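Local structure of 2L protein (Yaba-like disease virus, 3IT8) at residues T31-H37 and Y64-Y70; R119-G123 and L155-Y160; F222-Y228 and V280-F284. The protein probably binds and neutralises host tumour necrosis factor, using a fold related to that of MHC class I heavy chains. All coordinates share one frame; numbering follows the deposited sequence.

In the fold
Interactions 1 and 2 belong to one domain, an MHC-like platform in which two helices lie across an eight-stranded antiparallel sheet. Interaction 1 seats helix 61-82 on strand 28-36, and interaction 2 seats helix 148-174 on strand 115-121. Their centres are about 20 Å apart, yet they touch where Trp-69 CH2 packs 3.9 Å from Leu-155 CB, which brings the two helices together where a classical MHC molecule holds a peptide groove between them. Interaction 3 lies in the Ig-like domain, about 45 Å from interaction 1 and about 32 Å from interaction 2, measured between centres. The three follow one another along the chain, the platform preceding the Ig-like domain.

Interaction 1. Residues T31-H37 and Y64-Y70; sequences TKISYNH and YNFNFWY
Strand 31-36 runs beneath helix 64-70 with the two axes 9.4 Å apart at closest approach and 38° from parallel, so that Ile-33 lies opposite Phe-66 and Tyr-35 opposite Tyr-70. Alternate strand residues, Thr-31, Ile-33 and Tyr-35, turn their side chains toward the helix. Ile-33 uses both branches: CG2, anti to the backbone N, sits over the centre of the Phe-66 ring, 3.6 Å from its centroid in a CH-pi contact, while CD1 reaches Tyr-64 CD1 at 3.8 Å. Farther along, Tyr-35 and Tyr-70 form a face-to-face stack, their centroids 3.8 Å apart and their planes inclined by 11°. The side chains cross at about a right angle, and Tyr-70 CE2 lies over the centre of the Tyr-35 ring; Phe-66 CE2 stands at that ring's edge. The hydroxyls of Tyr-64 and Tyr-70 both have partners in the sheet region, Tyr-64 OH with Asp-23 OD2 and Tyr-70 OH with Tyr-17 O. The contact thus illustrates how a helix is seated on the MHC-like sheet: ring faces and one branched aliphatic chain supply the adhesion, while hydrogen bonds at the hydroxyls satisfy polar groups of buried tyrosines.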
loop_
_atom_site.group_PDB
_atom_site.type_symbol
_atom_site.label_atom_id
_atom_site.label_comp_id
_atom_site.label_asym_id
_atom_site.label_seq_id
_atom_site.Cartn_x
_atom_site.Cartn_y
_atom_site.Cartn_z
ATOM N N THR D 31 12.484 -23.819 -34.807
ATOM C CA THR D 31 12.209 -25.243 -34.737
ATOM C C THR D 31 11.252 -25.704 -35.805
ATOM O O THR D 31 10.285 -25.010 -36.113
ATOM C CB THR D 31 11.571 -25.606 -33.405
ATOM O OG1 THR D 31 12.521 -25.419 -32.363
ATOM C CG2 THR D 31 11.118 -27.034 -33.395
ATOM N N LYS D 32 11.532 -26.871 -36.375
ATOM C CA LYS D 32 10.637 -27.462 -37.352
ATOM C C LYS D 32 10.388 -28.874 -36.889
ATOM O O LYS D 32 11.322 -29.582 -36.500
ATOM C CB LYS D 32 11.231 -27.513 -38.750
ATOM C CG LYS D 32 10.289 -28.196 -39.726
ATOM C CD LYS D 32 10.876 -28.330 -41.113
ATOM C CE LYS D 32 9.921 -29.062 -42.027
ATOM N NZ LYS D 32 10.523 -29.304 -43.365
ATOM N N ILE D 33 9.124 -29.273 -36.907
ATOM C CA ILE D 33 8.742 -30.614 -36.506
ATOM C C ILE D 33 7.749 -31.157 -37.519
ATOM O O ILE D 33 6.882 -30.428 -38.003
ATOM C CB ILE D 33 8.097 -30.611 -35.108
ATOM C CG1 ILE D 33 9.157 -30.274 -34.052
ATOM C CG2 ILE D 33 7.439 -31.979 -34.828
ATOM C CD1 ILE D 33 8.573 -30.055 -32.661
ATOM N N SER D 34 7.891 -32.429 -37.868
ATOM C CA SER D 34 6.972 -33.043 -38.816
ATOM C C SER D 34 6.576 -34.431 -38.338
ATOM O O SER D 34 7.328 -35.095 -37.622
ATOM C CB SER D 34 7.595 -33.096 -40.203
ATOM O OG SER D 34 8.908 -33.586 -40.124
ATOM N N TYR D 35 5.373 -34.846 -38.717
ATOM C CA TYR D 35 4.838 -36.127 -38.315
ATOM C C TYR D 35 5.465 -37.257 -39.107
ATOM O O TYR D 35 5.368 -37.278 -40.326
ATOM C CB TYR D 35 3.333 -36.135 -38.519
ATOM C CG TYR D 35 2.683 -37.375 -37.996
ATOM C CD1 TYR D 35 2.583 -37.602 -36.630
ATOM C CD2 TYR D 35 2.165 -38.335 -38.868
ATOM C CE1 TYR D 35 1.977 -38.756 -36.139
ATOM C CE2 TYR D 35 1.554 -39.496 -38.386
ATOM C CZ TYR D 35 1.463 -39.698 -37.022
ATOM O OH TYR D 35 0.854 -40.835 -36.540
ATOM N N ASN D 36 6.115 -38.186 -38.405
ATOM C CA ASN D 36 6.758 -39.348 -39.012
ATOM C C ASN D 36 5.721 -40.472 -39.174
ATOM O O ASN D 36 5.248 -41.037 -38.179
ATOM C CB ASN D 36 7.876 -39.818 -38.102
ATOM C CG ASN D 36 8.606 -40.983 -38.666
ATOM O OD1 ASN D 36 8.005 -41.989 -39.014
ATOM N ND2 ASN D 36 9.918 -40.867 -38.758
ATOM N N HIS D 37 5.369 -40.809 -40.413
ATOM C CA HIS D 37 4.370 -41.847 -40.665
ATOM C C HIS D 37 4.767 -43.265 -40.307
ATOM O O HIS D 37 3.917 -44.104 -39.990
ATOM C CB HIS D 37 3.932 -41.785 -42.109
ATOM C CG HIS D 37 3.070 -40.606 -42.402
ATOM N ND1 HIS D 37 1.734 -40.563 -42.060
ATOM C CD2 HIS D 37 3.367 -39.399 -42.934
ATOM C CE1 HIS D 37 1.245 -39.374 -42.368
ATOM N NE2 HIS D 37 2.216 -38.649 -42.899
ATOM N N TYR D 64 6.705 -29.095 -28.145
ATOM C CA TYR D 64 5.567 -28.203 -28.350
ATOM C C TYR D 64 4.217 -28.908 -28.379
ATOM O O TYR D 64 3.313 -28.482 -29.108
ATOM C CB TYR D 64 5.740 -27.419 -29.659
ATOM C CG TYR D 64 7.066 -26.697 -29.777
ATOM C CD1 TYR D 64 8.259 -27.404 -29.918
ATOM C CD2 TYR D 64 7.129 -25.301 -29.728
ATOM C CE1 TYR D 64 9.475 -26.753 -30.006
ATOM C CE2 TYR D 64 8.338 -24.633 -29.816
ATOM C CZ TYR D 64 9.512 -25.366 -29.956
ATOM O OH TYR D 64 10.721 -24.705 -30.055
ATOM N N ASN D 65 4.073 -29.964 -27.578
ATOM C CA ASN D 65 2.832 -30.729 -27.538
ATOM C C ASN D 65 2.423 -31.108 -28.957
ATOM O O ASN D 65 1.231 -31.128 -29.269
ATOM C CB ASN D 65 1.720 -29.899 -26.907
ATOM C CG ASN D 65 2.018 -29.515 -25.479
ATOM O OD1 ASN D 65 1.955 -28.347 -25.124
ATOM N ND2 ASN D 65 2.333 -30.496 -24.646
ATOM N N PHE D 66 3.405 -31.404 -29.816
ATOM C CA PHE D 66 3.119 -31.753 -31.206
ATOM C C PHE D 66 2.200 -32.955 -31.408
ATOM O O PHE D 66 1.216 -32.868 -32.141
ATOM C CB PHE D 66 4.401 -32.002 -31.989
ATOM C CG PHE D 66 4.162 -32.247 -33.436
ATOM C CD1 PHE D 66 3.987 -31.192 -34.310
ATOM C CD2 PHE D 66 4.046 -33.536 -33.921
ATOM C CE1 PHE D 66 3.697 -31.415 -35.658
ATOM C CE2 PHE D 66 3.756 -33.772 -35.269
ATOM C CZ PHE D 66 3.582 -32.710 -36.136
ATOM N N ASN D 67 2.522 -34.078 -30.779
ATOM C CA ASN D 67 1.693 -35.260 -30.937
ATOM C C ASN D 67 0.267 -34.924 -30.553
ATOM O O ASN D 67 -0.663 -35.317 -31.253
ATOM C CB ASN D 67 2.213 -36.411 -30.077
ATOM C CG ASN D 67 3.652 -36.761 -30.386
ATOM O OD1 ASN D 67 4.091 -36.654 -31.522
ATOM N ND2 ASN D 67 4.392 -37.192 -29.378
ATOM N N PHE D 68 0.089 -34.185 -29.457
ATOM C CA PHE D 68 -1.255 -33.814 -29.017
ATOM C C PHE D 68 -2.000 -33.050 -30.102
ATOM O O PHE D 68 -3.098 -33.435 -30.505
ATOM C CB PHE D 68 -1.202 -32.958 -27.763
ATOM C CG PHE D 68 -2.506 -32.287 -27.444
ATOM C CD1 PHE D 68 -3.489 -32.955 -26.729
ATOM C CD2 PHE D 68 -2.765 -30.982 -27.894
ATOM C CE1 PHE D 68 -4.712 -32.354 -26.456
ATOM C CE2 PHE D 68 -3.990 -30.367 -27.630
ATOM C CZ PHE D 68 -4.970 -31.060 -26.905
ATOM N N TRP D 69 -1.398 -31.966 -30.578
ATOM C CA TRP D 69 -2.025 -31.151 -31.603
ATOM C C TRP D 69 -2.215 -31.869 -32.934
ATOM O O TRP D 69 -3.288 -31.814 -33.540
ATOM C CB TRP D 69 -1.224 -29.864 -31.808
ATOM C CG TRP D 69 -1.372 -28.899 -30.669
ATOM C CD1 TRP D 69 -0.391 -28.465 -29.817
ATOM C CD2 TRP D 69 -2.590 -28.279 -30.226
ATOM N NE1 TRP D 69 -0.921 -27.620 -28.872
ATOM C CE2 TRP D 69 -2.269 -27.485 -29.097
ATOM C CE3 TRP D 69 -3.925 -28.319 -30.673
ATOM C CZ2 TRP D 69 -3.239 -26.731 -28.406
ATOM C CZ3 TRP D 69 -4.887 -27.571 -29.985
ATOM C CH2 TRP D 69 -4.534 -26.788 -28.865
ATOM N N TYR D 70 -1.180 -32.545 -33.404
ATOM C CA TYR D 70 -1.304 -33.254 -34.666
ATOM C C TYR D 70 -2.546 -34.136 -34.645
ATOM O O TYR D 70 -3.402 -34.072 -35.525
ATOM C CB TYR D 70 -0.086 -34.134 -34.916
ATOM C CG TYR D 70 -0.296 -35.040 -36.094
ATOM C CD1 TYR D 70 -0.181 -34.556 -37.395
ATOM C CD2 TYR D 70 -0.695 -36.364 -35.911
ATOM C CE1 TYR D 70 -0.460 -35.360 -38.489
ATOM C CE2 TYR D 70 -0.984 -37.181 -36.986
ATOM C CZ TYR D 70 -0.865 -36.670 -38.281
ATOM O OH TYR D 70 -1.164 -37.448 -39.377
#

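Interaction 2. Residues R119-G123 and L155-Y160; sequences RYHTG and LGGFEY
The Tyr-120 ring meets the helix in two ways: the Glu-159 carboxylate comes to its edge, with OE1 3.5 Å from CD2, while Leu-155 CD2 and Gly-156 CA approach it obliquely. A second flat group, the Tyr-160 ring, receives Thr-122 CG2 at its own edge, 3.3 Å from CD1 and close to the ring plane. Strand 119-121 and helix 155-160 make an angle of 72°, and Tyr-120 of the strand and Thr-122 just after it meet the helix. With its CG anti to the backbone N (chi1 -178°), Tyr-120 extends across the helix surface. Its CB lies 3.9 Å from Leu-155 CD2, the two side chains sliding past each other in opposite directions, and its CE2 rests 3.3 Å from Gly-156 CA, where the helix presents bare backbone to the ring. Phe-127, on the neighbouring strand 126-129, meets the same tyrosine edge-to-face. Glu-159 stretches out from the helix in an extended chain, its carboxylate plane 74° from the Tyr-120 ring. This places OE2 3.2 Å from Tyr-120 O without a hydrogen bond, since both atoms are acceptors. Glu-159 O is hydrogen-bonded to Ser-106 OG, a further link from the helix to the sheet. Tyr-160 is partly exposed and faces the chain of another protein, where its OH makes a weak hydrogen bond to a basic side chain. Between the two segments, no hydrogen bond seats the helix on the MHC-like platform; the contact rests on close packing of Tyr-120 with Leu-155 and Gly-156, and of Thr-122 with Tyr-160, and the Ser-106 bond adds a polar tie nearby. The carboxylate beside a carbonyl oxygen would, if charged, be expected to add little attraction and perhaps some electrostatic cost.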
loop_
_atom_site.group_PDB
_atom_site.type_symbol
_atom_site.label_atom_id
_atom_site.label_comp_id
_atom_site.label_asym_id
_atom_site.label_seq_id
_atom_site.Cartn_x
_atom_site.Cartn_y
_atom_site.Cartn_z
ATOM N N ARG D 119 -11.280 -17.811 -33.789
ATOM C CA ARG D 119 -10.295 -17.149 -32.932
ATOM C C ARG D 119 -10.573 -17.490 -31.469
ATOM O O ARG D 119 -11.716 -17.470 -31.029
ATOM C CB ARG D 119 -10.402 -15.641 -33.175
ATOM C CG ARG D 119 -9.695 -14.756 -32.196
ATOM C CD ARG D 119 -9.977 -13.286 -32.510
ATOM N NE ARG D 119 -9.346 -12.839 -33.743
ATOM C CZ ARG D 119 -9.997 -12.583 -34.872
ATOM N NH1 ARG D 119 -11.312 -12.729 -34.922
ATOM N NH2 ARG D 119 -9.328 -12.184 -35.948
ATOM N N TYR D 120 -9.532 -17.813 -30.716
ATOM C CA TYR D 120 -9.704 -18.187 -29.315
ATOM C C TYR D 120 -9.592 -16.984 -28.405
ATOM O O TYR D 120 -8.579 -16.291 -28.417
ATOM C CB TYR D 120 -8.652 -19.207 -28.899
ATOM C CG TYR D 120 -8.802 -19.687 -27.476
ATOM C CD1 TYR D 120 -9.735 -20.672 -27.145
ATOM C CD2 TYR D 120 -8.053 -19.120 -26.440
ATOM C CE1 TYR D 120 -9.924 -21.072 -25.812
ATOM C CE2 TYR D 120 -8.237 -19.517 -25.113
ATOM C CZ TYR D 120 -9.173 -20.487 -24.815
ATOM O OH TYR D 120 -9.375 -20.877 -23.521
ATOM N N HIS D 121 -10.627 -16.737 -27.608
ATOM C CA HIS D 121 -10.615 -15.600 -26.693
ATOM C C HIS D 121 -10.310 -16.000 -25.265
ATOM O O HIS D 121 -11.013 -16.798 -24.649
ATOM C CB HIS D 121 -11.938 -14.833 -26.760
ATOM C CG HIS D 121 -12.079 -14.000 -27.997
ATOM N ND1 HIS D 121 -11.182 -13.006 -28.326
ATOM C CD2 HIS D 121 -12.990 -14.029 -28.998
ATOM C CE1 HIS D 121 -11.533 -12.461 -29.476
ATOM N NE2 HIS D 121 -12.628 -13.063 -29.905
ATOM N N THR D 122 -9.224 -15.433 -24.761
ATOM C CA THR D 122 -8.750 -15.677 -23.411
ATOM C C THR D 122 -9.806 -15.364 -22.360
ATOM O O THR D 122 -9.902 -16.048 -21.343
ATOM C CB THR D 122 -7.492 -14.835 -23.155
ATOM O OG1 THR D 122 -6.337 -15.648 -23.376
ATOM C CG2 THR D 122 -7.480 -14.268 -21.752
ATOM N N GLY D 123 -10.595 -14.325 -22.608
ATOM C CA GLY D 123 -11.633 -13.946 -21.668
ATOM C C GLY D 123 -12.763 -14.955 -21.562
ATOM O O GLY D 123 -12.976 -15.555 -20.510
ATOM N N LEU D 155 -3.465 -24.087 -25.463
ATOM C CA LEU D 155 -3.661 -22.916 -26.303
ATOM C C LEU D 155 -4.015 -21.694 -25.475
ATOM O O LEU D 155 -3.389 -20.633 -25.594
ATOM C CB LEU D 155 -4.753 -23.181 -27.340
ATOM C CG LEU D 155 -5.174 -21.964 -28.165
ATOM C CD1 LEU D 155 -3.997 -21.417 -28.957
ATOM C CD2 LEU D 155 -6.308 -22.362 -29.098
ATOM N N GLY D 156 -5.020 -21.836 -24.628
ATOM C CA GLY D 156 -5.414 -20.715 -23.802
ATOM C C GLY D 156 -4.283 -20.228 -22.913
ATOM O O GLY D 156 -4.033 -19.026 -22.819
ATOM N N GLY D 157 -3.592 -21.156 -22.257
ATOM C CA GLY D 157 -2.508 -20.770 -21.381
ATOM C C GLY D 157 -1.402 -19.997 -22.072
ATOM O O GLY D 157 -0.957 -18.944 -21.587
ATOM N N PHE D 158 -0.959 -20.524 -23.210
ATOM C CA PHE D 158 0.111 -19.921 -23.981
ATOM C C PHE D 158 -0.287 -18.510 -24.376
ATOM O O PHE D 158 0.509 -17.562 -24.260
ATOM C CB PHE D 158 0.362 -20.747 -25.233
ATOM C CG PHE D 158 1.612 -20.368 -25.969
ATOM C CD1 PHE D 158 2.857 -20.477 -25.359
ATOM C CD2 PHE D 158 1.549 -19.925 -27.285
ATOM C CE1 PHE D 158 4.022 -20.151 -26.053
ATOM C CE2 PHE D 158 2.705 -19.597 -27.985
ATOM C CZ PHE D 158 3.947 -19.710 -27.370
ATOM N N GLU D 159 -1.533 -18.377 -24.829
ATOM C CA GLU D 159 -2.043 -17.094 -25.272
ATOM C C GLU D 159 -2.265 -16.144 -24.105
ATOM O O GLU D 159 -2.086 -14.939 -24.228
ATOM C CB GLU D 159 -3.347 -17.279 -26.040
ATOM C CG GLU D 159 -3.662 -16.124 -26.967
ATOM C CD GLU D 159 -5.024 -16.241 -27.605
ATOM O OE1 GLU D 159 -5.421 -17.360 -27.987
ATOM O OE2 GLU D 159 -5.696 -15.205 -27.738
ATOM N N TYR D 160 -2.641 -16.685 -22.962
ATOM C CA TYR D 160 -2.891 -15.845 -21.811
ATOM C C TYR D 160 -1.631 -15.232 -21.217
ATOM O O TYR D 160 -1.656 -14.104 -20.736
ATOM C CB TYR D 160 -3.597 -16.632 -20.722
ATOM C CG TYR D 160 -3.951 -15.774 -19.533
ATOM C CD1 TYR D 160 -5.005 -14.859 -19.600
ATOM C CD2 TYR D 160 -3.215 -15.847 -18.345
ATOM C CE1 TYR D 160 -5.325 -14.037 -18.519
ATOM C CE2 TYR D 160 -3.525 -15.025 -17.256
ATOM C CZ TYR D 160 -4.583 -14.118 -17.355
ATOM O OH TYR D 160 -4.867 -13.267 -16.304
#

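Interaction 3. Residues F222-Y228 and V280-F284; sequences FKGEYKY and VCVVF
Phe-222 and Tyr-228, six residues apart in the long loop that follows strand 213-218, carry most of the contact with strand 280-284, and the strand answers with Val-280, Val-282 and Phe-284. Phe-222 CE1 meets Val-280 CG1 at 3.5 Å, the side chains coming from opposite directions; the adjacent ring atom, CZ, touches Val-282 CG2 at 4.0 Å. Tyr-226 CD2 lies loosely by Val-280 CG2, at 4.4 Å. Val-282 divides its branches between the aromatics, for its CG1 turns to Tyr-228 CD1 at 3.9 Å. Beyond it, Phe-284 makes a T-shaped (edge-to-face) pair with Tyr-228: its CZ and CE2 edge is directed at the tyrosine face, with centroids 5.1 Å apart and planes at 88°. A chi1 of -64°, with CG anti to the carbonyl carbon, swings the phenylalanine ring into this position. In the next shell, Tyr-234 stacks with the Tyr-228 ring and also meets Phe-222, tying the two together. Between them the chain makes an inverse gamma turn centred on Tyr-226. The strand is held by strands 213-218 and 291-293 on its two sides, and Cys-281, directed away from this loop, forms the disulfide with Cys-202 that joins the two sheets of the Ig-like domain. Glu-225 is salt-bridged to a basic side chain of another protein's chain. On the sheet face turned from the disulfide, the contact between these two segments is apolar and aromatic packing.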
loop_
_atom_site.group_PDB
_atom_site.type_symbol
_atom_site.label_atom_id
_atom_site.label_comp_id
_atom_site.label_asym_id
_atom_site.label_seq_id
_atom_site.Cartn_x
_atom_site.Cartn_y
_atom_site.Cartn_z
ATOM N N PHE D 222 -4.071 15.319 -31.583
ATOM C CA PHE D 222 -2.738 15.540 -31.052
ATOM C C PHE D 222 -2.592 16.936 -30.463
ATOM O O PHE D 222 -1.486 17.363 -30.122
ATOM C CB PHE D 222 -1.684 15.292 -32.129
ATOM C CG PHE D 222 -1.506 13.846 -32.454
ATOM C CD1 PHE D 222 -2.368 13.203 -33.335
ATOM C CD2 PHE D 222 -0.522 13.099 -31.817
ATOM C CE1 PHE D 222 -2.257 11.838 -33.573
ATOM C CE2 PHE D 222 -0.405 11.741 -32.044
ATOM C CZ PHE D 222 -1.277 11.109 -32.927
ATOM N N LYS D 223 -3.722 17.630 -30.328
ATOM C CA LYS D 223 -3.758 18.981 -29.784
ATOM C C LYS D 223 -2.463 19.780 -29.968
ATOM O O LYS D 223 -1.896 20.276 -28.998
ATOM C CB LYS D 223 -4.117 18.939 -28.294
ATOM C CG LYS D 223 -5.601 18.789 -27.990
ATOM C CD LYS D 223 -6.140 17.415 -28.351
ATOM C CE LYS D 223 -7.614 17.272 -27.944
ATOM N NZ LYS D 223 -8.203 15.949 -28.325
ATOM N N GLY D 224 -1.989 19.898 -31.206
ATOM C CA GLY D 224 -0.779 20.667 -31.452
ATOM C C GLY D 224 0.566 19.983 -31.288
ATOM O O GLY D 224 1.514 20.338 -31.986
ATOM N N GLU D 225 0.676 19.025 -30.369
ATOM C CA GLU D 225 1.937 18.319 -30.162
ATOM C C GLU D 225 1.866 16.958 -30.835
ATOM O O GLU D 225 1.038 16.117 -30.463
ATOM C CB GLU D 225 2.211 18.138 -28.670
ATOM C CG GLU D 225 3.613 17.651 -28.364
ATOM C CD GLU D 225 3.874 17.524 -26.874
ATOM O OE1 GLU D 225 5.043 17.280 -26.502
ATOM O OE2 GLU D 225 2.911 17.665 -26.080
ATOM N N TYR D 226 2.729 16.741 -31.825
ATOM C CA TYR D 226 2.746 15.468 -32.553
ATOM C C TYR D 226 3.627 14.357 -31.970
ATOM O O TYR D 226 4.632 13.957 -32.561
ATOM C CB TYR D 226 3.117 15.713 -34.011
ATOM C CG TYR D 226 2.031 16.444 -34.752
ATOM C CD1 TYR D 226 2.025 17.836 -34.830
ATOM C CD2 TYR D 226 0.963 15.749 -35.308
ATOM C CE1 TYR D 226 0.969 18.517 -35.442
ATOM C CE2 TYR D 226 -0.093 16.416 -35.916
ATOM C CZ TYR D 226 -0.088 17.797 -35.978
ATOM O OH TYR D 226 -1.154 18.456 -36.545
ATOM N N LYS D 227 3.227 13.882 -30.793
ATOM C CA LYS D 227 3.890 12.804 -30.072
ATOM C C LYS D 227 2.768 11.881 -29.624
ATOM O O LYS D 227 1.704 12.338 -29.204
ATOM C CB LYS D 227 4.652 13.327 -28.850
ATOM C CG LYS D 227 5.860 14.181 -29.181
ATOM C CD LYS D 227 6.534 14.679 -27.905
ATOM C CE LYS D 227 7.636 15.704 -28.192
ATOM N NZ LYS D 227 8.162 16.305 -26.928
ATOM N N TYR D 228 2.985 10.581 -29.754
ATOM C CA TYR D 228 1.987 9.607 -29.332
ATOM C C TYR D 228 2.262 9.311 -27.848
ATOM O O TYR D 228 3.291 8.730 -27.517
ATOM C CB TYR D 228 2.138 8.334 -30.159
ATOM C CG TYR D 228 1.085 7.301 -29.890
ATOM C CD1 TYR D 228 -0.138 7.340 -30.558
ATOM C CD2 TYR D 228 1.305 6.279 -28.961
ATOM C CE1 TYR D 228 -1.129 6.373 -30.310
ATOM C CE2 TYR D 228 0.330 5.315 -28.699
ATOM C CZ TYR D 228 -0.884 5.363 -29.379
ATOM O OH TYR D 228 -1.839 4.395 -29.153
ATOM N N VAL D 280 -2.974 11.413 -39.573
ATOM C CA VAL D 280 -1.537 11.522 -39.492
ATOM C C VAL D 280 -1.110 10.057 -39.310
ATOM O O VAL D 280 -1.852 9.250 -38.744
ATOM C CB VAL D 280 -1.130 12.370 -38.287
ATOM C CG1 VAL D 280 -1.620 11.737 -37.006
ATOM C CG2 VAL D 280 0.348 12.515 -38.263
ATOM N N CYS D 281 0.061 9.692 -39.804
ATOM C CA CYS D 281 0.489 8.310 -39.690
ATOM C C CYS D 281 1.346 8.057 -38.451
ATOM O O CYS D 281 2.375 8.708 -38.257
ATOM C CB CYS D 281 1.267 7.903 -40.949
ATOM S SG CYS D 281 1.715 6.138 -41.013
ATOM N N VAL D 282 0.910 7.120 -37.606
ATOM C CA VAL D 282 1.676 6.753 -36.414
ATOM C C VAL D 282 2.277 5.374 -36.669
ATOM O O VAL D 282 1.552 4.404 -36.866
ATOM C CB VAL D 282 0.807 6.676 -35.152
ATOM C CG1 VAL D 282 1.703 6.515 -33.941
ATOM C CG2 VAL D 282 -0.042 7.935 -35.013
ATOM N N VAL D 283 3.604 5.301 -36.662
ATOM C CA VAL D 283 4.333 4.061 -36.920
ATOM C C VAL D 283 4.891 3.398 -35.674
ATOM O O VAL D 283 5.674 4.008 -34.945
ATOM C CB VAL D 283 5.494 4.332 -37.880
ATOM C CG1 VAL D 283 6.407 3.132 -37.962
ATOM C CG2 VAL D 283 4.941 4.687 -39.247
ATOM N N PHE D 284 4.489 2.148 -35.436
ATOM C CA PHE D 284 4.969 1.398 -34.280
ATOM C C PHE D 284 6.001 0.373 -34.710
ATOM O O PHE D 284 5.709 -0.526 -35.490
ATOM C CB PHE D 284 3.818 0.696 -33.581
ATOM C CG PHE D 284 2.814 1.630 -33.001
ATOM C CD1 PHE D 284 1.750 2.086 -33.764
ATOM C CD2 PHE D 284 2.925 2.057 -31.676
ATOM C CE1 PHE D 284 0.804 2.955 -33.217
ATOM C CE2 PHE D 284 1.982 2.931 -31.114
ATOM C CZ PHE D 284 0.919 3.379 -31.887
#